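Long-range contacts in chymotrypsin-like serine protease (Equine arteritis virus, PDB 1MBM), which hydrolyses peptide bonds as a chymotrypsin-like serine proteinase, the nsp4 enzyme of an arterivirus, and probably cleaves the viral replicase polyprotein: residues 7-12 against 39-44; 28-33 against 52-57; 58-63 against 125-130. One frame throughout, in Å; residues are numbered along the deposited sequence.

Interaction 1 (7-12 against 39-44)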
# COMPACT_ATOMS: atom_id res chain seq x y z
N GLY A 7 -10.07 -6.80 3.57
CA GLY A 7 -11.49 -6.64 3.34
C GLY A 7 -11.87 -5.42 2.53
O GLY A 7 -11.01 -4.62 2.13
N PHE A 8 -13.17 -5.28 2.28
CA PHE A 8 -13.72 -4.15 1.54
C PHE A 8 -14.24 -3.11 2.52
O PHE A 8 -14.83 -3.46 3.54
CB PHE A 8 -14.88 -4.61 0.65
CG PHE A 8 -14.47 -5.45 -0.52
CD1 PHE A 8 -13.99 -4.86 -1.68
CD2 PHE A 8 -14.59 -6.83 -0.48
CE1 PHE A 8 -13.62 -5.63 -2.77
CE2 PHE A 8 -14.22 -7.61 -1.57
CZ PHE A 8 -13.74 -7.01 -2.71
N VAL A 9 -14.03 -1.84 2.22
CA VAL A 9 -14.48 -0.74 3.08
C VAL A 9 -15.37 0.22 2.28
O VAL A 9 -15.02 0.59 1.16
CB VAL A 9 -13.27 0.05 3.66
CG1 VAL A 9 -13.73 1.22 4.49
CG2 VAL A 9 -12.38 -0.88 4.52
N ALA A 10 -16.52 0.58 2.85
CA ALA A 10 -17.44 1.53 2.22
C ALA A 10 -17.81 2.67 3.18
O ALA A 10 -18.37 2.44 4.25
CB ALA A 10 -18.71 0.81 1.75
N GLY A 11 -17.49 3.89 2.76
CA GLY A 11 -17.82 5.11 3.49
C GLY A 11 -18.30 6.12 2.46
O GLY A 11 -19.29 5.87 1.76
N SER A 12 -17.61 7.26 2.35
CA SER A 12 -17.94 8.25 1.32
C SER A 12 -17.48 7.70 -0.02
O SER A 12 -17.96 8.12 -1.08
CB SER A 12 -17.25 9.59 1.59
OG SER A 12 -17.95 10.33 2.58
N ASN A 39 -16.47 10.37 9.15
CA ASN A 39 -15.58 9.50 9.92
C ASN A 39 -16.07 8.08 10.20
O ASN A 39 -15.46 7.34 10.98
CB ASN A 39 -15.14 10.17 11.23
CG ASN A 39 -13.82 10.90 11.09
OD1 ASN A 39 -13.77 12.13 10.99
ND2 ASN A 39 -12.73 10.15 11.10
N MET A 40 -17.16 7.68 9.54
CA MET A 40 -17.74 6.36 9.73
C MET A 40 -17.67 5.55 8.44
O MET A 40 -17.82 6.09 7.35
CB MET A 40 -19.18 6.50 10.19
CG MET A 40 -19.65 5.39 11.08
SD MET A 40 -21.08 5.88 12.07
CE MET A 40 -22.33 6.12 10.79
N ALA A 41 -17.43 4.24 8.56
CA ALA A 41 -17.36 3.37 7.39
C ALA A 41 -17.58 1.91 7.75
O ALA A 41 -17.27 1.46 8.85
CB ALA A 41 -16.05 3.55 6.65
N THR A 42 -18.09 1.14 6.79
CA THR A 42 -18.39 -0.26 7.05
C THR A 42 -17.36 -1.18 6.40
O THR A 42 -17.08 -1.05 5.20
CB THR A 42 -19.81 -0.59 6.57
OG1 THR A 42 -20.77 0.17 7.33
CG2 THR A 42 -20.14 -2.03 6.91
N LEU A 43 -16.81 -2.09 7.19
CA LEU A 43 -15.84 -3.08 6.74
C LEU A 43 -16.57 -4.39 6.44
O LEU A 43 -17.44 -4.82 7.20
CB LEU A 43 -14.80 -3.34 7.82
CG LEU A 43 -13.93 -4.59 7.67
CD1 LEU A 43 -12.98 -4.43 6.49
CD2 LEU A 43 -13.15 -4.88 8.96
N LYS A 44 -16.23 -5.00 5.32
CA LYS A 44 -16.77 -6.30 4.97
C LYS A 44 -15.58 -7.25 4.82
O LYS A 44 -14.72 -7.03 3.97
CB LYS A 44 -17.53 -6.22 3.65
CG LYS A 44 -18.08 -7.55 3.16
CD LYS A 44 -18.65 -7.42 1.76
CE LYS A 44 -18.54 -8.72 1.00
NZ LYS A 44 -18.92 -8.55 -0.44
O HOH W 1 -21.13 2.96 6.21
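Strands 7-10 and 40-44 run antiparallel, their short axes 4.6 Å apart at closest approach, with Phe8-Lys44 and Ala10-Thr42 as hydrogen-bonded pairs and Val9-Leu43 as the non-hydrogen-bonded pair between them. Four backbone hydrogen bonds stitch the ladder. Phe8 N gives its proton to Lys44 O in the carbonyl plane, and Lys44 N returns one to Phe8 O at 2.7 Å, almost along the C=O axis. Ala10 N reaches Thr42 O in plane as well, whereas Thr42 N approaches Ala10 O from above the carbonyl plane at 2.9 Å. On the inner face, Val9 has CG1 anti to its backbone N, which sets that methyl 3.9 Å from Ala41 CB; its other branch, CG2, meets Leu43 CD1 at 4.1 Å, the two side chains crossing obliquely. Leu43 CD1 also touches Phe8 O. The other face carries Phe8, Ala10, Thr42 and Lys44, the lysine with its chain extended beyond CG. There a water sits 3.0 Å from Thr42 OG1 and gives a weak bond to Ala10 O; the hydroxyl is also bonded to Thr51 OG1. The pairing joins the first and last strands in the order of the six-stranded barrel, as expected of the N-terminal domain in a chymotrypsin-like fold. Its cohesion is mainly main-chain hydrogen bonding, with an apolar inner face and a mixed, more solvent-accessible outer one.

Interaction 2 (28-33 against 52-57)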
# COMPACT_ATOMS: atom_id res chain seq x y z
N VAL A 28 -8.16 -1.94 12.38
CA VAL A 28 -8.58 -1.90 10.99
C VAL A 28 -8.00 -0.67 10.29
O VAL A 28 -8.28 0.46 10.69
CB VAL A 28 -10.13 -1.88 10.89
CG1 VAL A 28 -10.60 -1.78 9.42
CG2 VAL A 28 -10.73 -3.12 11.58
N LEU A 29 -7.22 -0.87 9.24
CA LEU A 29 -6.63 0.24 8.48
C LEU A 29 -7.26 0.41 7.10
O LEU A 29 -7.62 -0.56 6.46
CB LEU A 29 -5.14 0.01 8.26
CG LEU A 29 -4.31 -0.33 9.49
CD1 LEU A 29 -2.86 -0.59 9.07
CD2 LEU A 29 -4.42 0.78 10.54
N THR A 30 -7.35 1.66 6.65
CA THR A 30 -7.85 2.00 5.32
C THR A 30 -7.45 3.45 5.05
O THR A 30 -6.66 4.03 5.81
CB THR A 30 -9.41 1.78 5.21
OG1 THR A 30 -9.85 1.93 3.85
CG2 THR A 30 -10.21 2.86 5.97
N ALA A 31 -7.95 4.02 3.95
CA ALA A 31 -7.64 5.39 3.58
C ALA A 31 -8.73 6.36 4.07
O ALA A 31 -9.91 6.05 3.98
CB ALA A 31 -7.48 5.52 2.07
N SER A 32 -8.31 7.52 4.55
CA SER A 32 -9.26 8.52 5.05
C SER A 32 -10.29 8.97 4.01
O SER A 32 -11.47 9.15 4.33
CB SER A 32 -8.52 9.73 5.60
OG SER A 32 -7.57 9.32 6.57
N HIS A 33 -9.87 9.14 2.76
CA HIS A 33 -10.81 9.62 1.74
C HIS A 33 -11.85 8.55 1.37
O HIS A 33 -12.90 8.87 0.82
CB HIS A 33 -10.08 10.16 0.51
CG HIS A 33 -9.49 9.10 -0.37
ND1 HIS A 33 -8.26 8.53 -0.13
CD2 HIS A 33 -9.96 8.51 -1.49
CE1 HIS A 33 -8.00 7.63 -1.06
NE2 HIS A 33 -9.02 7.60 -1.90
N LEU A 52 -17.45 1.04 11.57
CA LEU A 52 -16.38 1.54 12.43
C LEU A 52 -16.16 3.05 12.34
O LEU A 52 -16.49 3.67 11.34
CB LEU A 52 -15.08 0.86 12.04
CG LEU A 52 -15.13 -0.67 11.99
CD1 LEU A 52 -14.13 -1.21 10.98
CD2 LEU A 52 -14.89 -1.22 13.36
N THR A 53 -15.57 3.62 13.40
CA THR A 53 -15.18 5.03 13.46
C THR A 53 -13.65 5.07 13.37
O THR A 53 -12.97 4.27 14.01
CB THR A 53 -15.68 5.67 14.77
OG1 THR A 53 -17.06 6.02 14.62
CG2 THR A 53 -15.02 7.01 15.02
N PHE A 54 -13.11 6.02 12.60
CA PHE A 54 -11.67 6.06 12.32
C PHE A 54 -10.94 7.31 12.81
O PHE A 54 -11.41 8.43 12.62
CB PHE A 54 -11.44 5.95 10.81
CG PHE A 54 -11.80 4.62 10.23
CD1 PHE A 54 -13.13 4.31 9.94
CD2 PHE A 54 -10.82 3.68 9.94
CE1 PHE A 54 -13.48 3.07 9.40
CE2 PHE A 54 -11.16 2.44 9.41
CZ PHE A 54 -12.50 2.14 9.13
N LYS A 55 -9.78 7.11 13.40
CA LYS A 55 -8.91 8.25 13.70
C LYS A 55 -8.01 8.42 12.48
O LYS A 55 -7.54 7.44 11.89
CB LYS A 55 -8.11 8.03 14.97
CG LYS A 55 -8.97 7.58 16.15
CD LYS A 55 -8.48 8.14 17.48
CE LYS A 55 -7.01 7.80 17.73
NZ LYS A 55 -6.51 8.47 18.96
N LYS A 56 -7.79 9.67 12.08
CA LYS A 56 -7.08 9.94 10.85
C LYS A 56 -5.81 10.76 11.02
O LYS A 56 -5.73 11.61 11.91
CB LYS A 56 -8.00 10.68 9.87
CG LYS A 56 -9.21 9.88 9.43
CD LYS A 56 -10.27 10.82 8.89
CE LYS A 56 -11.38 10.08 8.16
NZ LYS A 56 -12.45 11.06 7.79
N ASN A 57 -4.84 10.48 10.17
CA ASN A 57 -3.62 11.28 10.06
C ASN A 57 -3.36 11.42 8.57
O ASN A 57 -2.82 10.52 7.92
CB ASN A 57 -2.45 10.61 10.78
CG ASN A 57 -1.28 11.56 10.96
OD1 ASN A 57 -1.19 12.57 10.27
ND2 ASN A 57 -0.39 11.26 11.90
O HOH W 2 -11.79 12.19 5.37
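The touching parts of 28-33 and 52-57 run 53° apart and are not paired as strands; their nearest CA atoms, those of Ser32 and Lys56, are 6.4 Å apart, and side chains bridge the rest. Leu52 CD1 lies 3.9 Å from both Val28 CG1 and Val28 CG2, so a single methyl sits in the fork of the valine, the two side chains crossing at about a right angle. Next along, Phe54 touches both the Val28 carbonyl and the Thr30 methyl with one carbon: CE2 is 3.6 Å from Thr30 CG2 and 3.7 Å from Val28 O. Thr30 and Phe54 also cross at about a right angle. Thr30 holds OG1 anti to its backbone N (chi1 -172°), which puts CG2 in the crowded position between N and the carbonyl carbon; OG1 bonds to Thr16 O. At the far end the extended chain of Lys56 runs alongside Ser32, with CG 3.3 Å from Ser32 OG and CE near Ser32 CB. That hydroxyl is bonded to Gly58 O. The ammonium NZ bonds to Gly36 O and, at 2.8 Å, to a water that in turn gives a proton to Ser32 O. His33, which follows Ser32, is the probable catalytic histidine. In the barrel, strand 60-65 separates strands 25-31 and 48-57; Val28, Thr30, Leu52 and Phe54 meet in the interior, with Leu43 and Ala41 of strand 40-45 and Val35 packed around them, while Ser32 and Lys56 meet at the end by helix 32-35.

Interaction 3 (58-63 against 125-130)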
# COMPACT_ATOMS: atom_id res chain seq x y z
N GLY A 58 -3.74 12.57 8.00
CA GLY A 58 -3.70 12.70 6.56
C GLY A 58 -4.62 11.64 6.01
O GLY A 58 -5.70 11.40 6.56
N ASP A 59 -4.19 10.95 4.95
CA ASP A 59 -5.03 9.91 4.33
C ASP A 59 -4.92 8.53 5.00
O ASP A 59 -5.51 7.57 4.54
CB ASP A 59 -4.73 9.81 2.83
CG ASP A 59 -5.83 9.08 2.04
OD1 ASP A 59 -7.04 9.37 2.23
OD2 ASP A 59 -5.56 8.21 1.20
N PHE A 60 -4.14 8.43 6.08
CA PHE A 60 -4.02 7.18 6.84
C PHE A 60 -5.14 7.10 7.88
O PHE A 60 -5.23 7.97 8.74
CB PHE A 60 -2.67 7.11 7.58
CG PHE A 60 -2.42 5.78 8.25
CD1 PHE A 60 -2.87 5.54 9.55
CD2 PHE A 60 -1.74 4.76 7.58
CE1 PHE A 60 -2.64 4.31 10.18
CE2 PHE A 60 -1.51 3.54 8.20
CZ PHE A 60 -1.96 3.32 9.50
N ALA A 61 -5.99 6.07 7.81
CA ALA A 61 -7.12 5.93 8.72
C ALA A 61 -7.09 4.64 9.53
O ALA A 61 -6.93 3.56 8.97
CB ALA A 61 -8.44 6.03 7.96
N GLU A 62 -7.25 4.74 10.84
CA GLU A 62 -7.19 3.57 11.70
C GLU A 62 -8.38 3.48 12.64
O GLU A 62 -8.70 4.46 13.34
CB GLU A 62 -5.89 3.59 12.52
CG GLU A 62 -5.84 2.61 13.69
CD GLU A 62 -4.57 2.78 14.52
OE1 GLU A 62 -3.47 2.61 13.98
OE2 GLU A 62 -4.67 3.09 15.72
N ALA A 63 -9.02 2.31 12.68
CA ALA A 63 -10.10 2.04 13.62
C ALA A 63 -9.69 0.91 14.54
O ALA A 63 -8.86 0.07 14.17
CB ALA A 63 -11.38 1.64 12.88
N VAL A 125 3.88 -0.35 6.11
CA VAL A 125 4.57 0.92 5.95
C VAL A 125 3.55 2.05 5.70
O VAL A 125 3.82 3.21 6.01
CB VAL A 125 5.67 0.86 4.84
CG1 VAL A 125 6.70 -0.24 5.18
CG2 VAL A 125 5.04 0.59 3.49
N GLY A 126 2.38 1.70 5.17
CA GLY A 126 1.36 2.71 4.91
C GLY A 126 0.11 2.15 4.26
O GLY A 126 -0.06 0.94 4.16
N VAL A 127 -0.79 3.04 3.84
CA VAL A 127 -1.97 2.61 3.09
C VAL A 127 -1.88 3.23 1.70
O VAL A 127 -1.28 4.30 1.53
CB VAL A 127 -3.32 3.00 3.76
CG1 VAL A 127 -3.52 2.25 5.08
CG2 VAL A 127 -3.42 4.51 3.98
N HIS A 128 -2.48 2.58 0.71
CA HIS A 128 -2.48 3.11 -0.64
C HIS A 128 -3.45 4.28 -0.74
O HIS A 128 -4.64 4.14 -0.47
CB HIS A 128 -2.84 2.03 -1.67
CG HIS A 128 -2.89 2.55 -3.07
ND1 HIS A 128 -1.76 2.89 -3.78
CD2 HIS A 128 -3.94 2.82 -3.88
CE1 HIS A 128 -2.11 3.32 -4.97
NE2 HIS A 128 -3.43 3.29 -5.06
N THR A 129 -2.93 5.43 -1.17
CA THR A 129 -3.67 6.68 -1.23
C THR A 129 -4.23 7.02 -2.61
O THR A 129 -5.36 7.50 -2.73
CB THR A 129 -2.75 7.82 -0.72
OG1 THR A 129 -2.64 7.71 0.70
CG2 THR A 129 -3.35 9.21 -0.95
N GLY A 130 -3.46 6.77 -3.66
CA GLY A 130 -3.96 7.09 -4.98
C GLY A 130 -2.96 6.78 -6.06
O GLY A 130 -1.87 6.31 -5.79
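The Phe60 ring has Gly126 CA at its edge, near the ring plane, 4.4 Å from CE2, while Val127 CG1 comes in obliquely, 3.9 Å from the same carbon. The His128 ring has Gly130 N 3.7 Å above one face, offset toward the rim, and meets the Trp89 ring at a steep angle. Phe60 and Val127 cross at about a right angle; with CG anti to its backbone N (chi1 -173°), Phe60 brings its ring end to the valine. Val127 CG2, in the crowded position between N and carbonyl carbon, turns to Asp59 O at 3.7 Å. The pair joins strand 60-65 of the barrel to strand 123-132 of the other sheet, the seam between two beta domains where a chymotrypsin-like protease holds its active site. Two classic beta bulges lie in strand 123-132, at Val125-Gly126 and Thr129-Gly130. Asp59 has CG anti to its backbone N (chi1 -162°), which turns the carboxylate toward Thr129, OD2 lying 3.0 Å from Thr129 OG1; the hydroxyl also bonds to Thr140 OG1, so its proton is not settled. Thr129 CG2 packs against OD2 at 3.2 Å. OD1 accepts from His33 ND1, consistent with a catalytic triad completed by Ser114.

From the N terminus, strand 6-10 pairs with strand 40-45, and interaction 1 closes a loop holding strands 14-22 and 25-31 and helix 32-35. Interaction 2 opens within that loop, at 28-33, and closes beyond it at 52-57, so the two cross; Ala41 O to Leu52 N and Asn39 O to Phe54 N join them as neighbouring strands. Interaction 3 opens directly afterwards, at 58-63, in series with both, and closes a much longer loop at 125-130, tying the barrel to the second sheet. It touches interaction 2 through the probable triad and Val28 N to Ala63 O, but stays about 7 Å from interaction 1 at the nearest atoms.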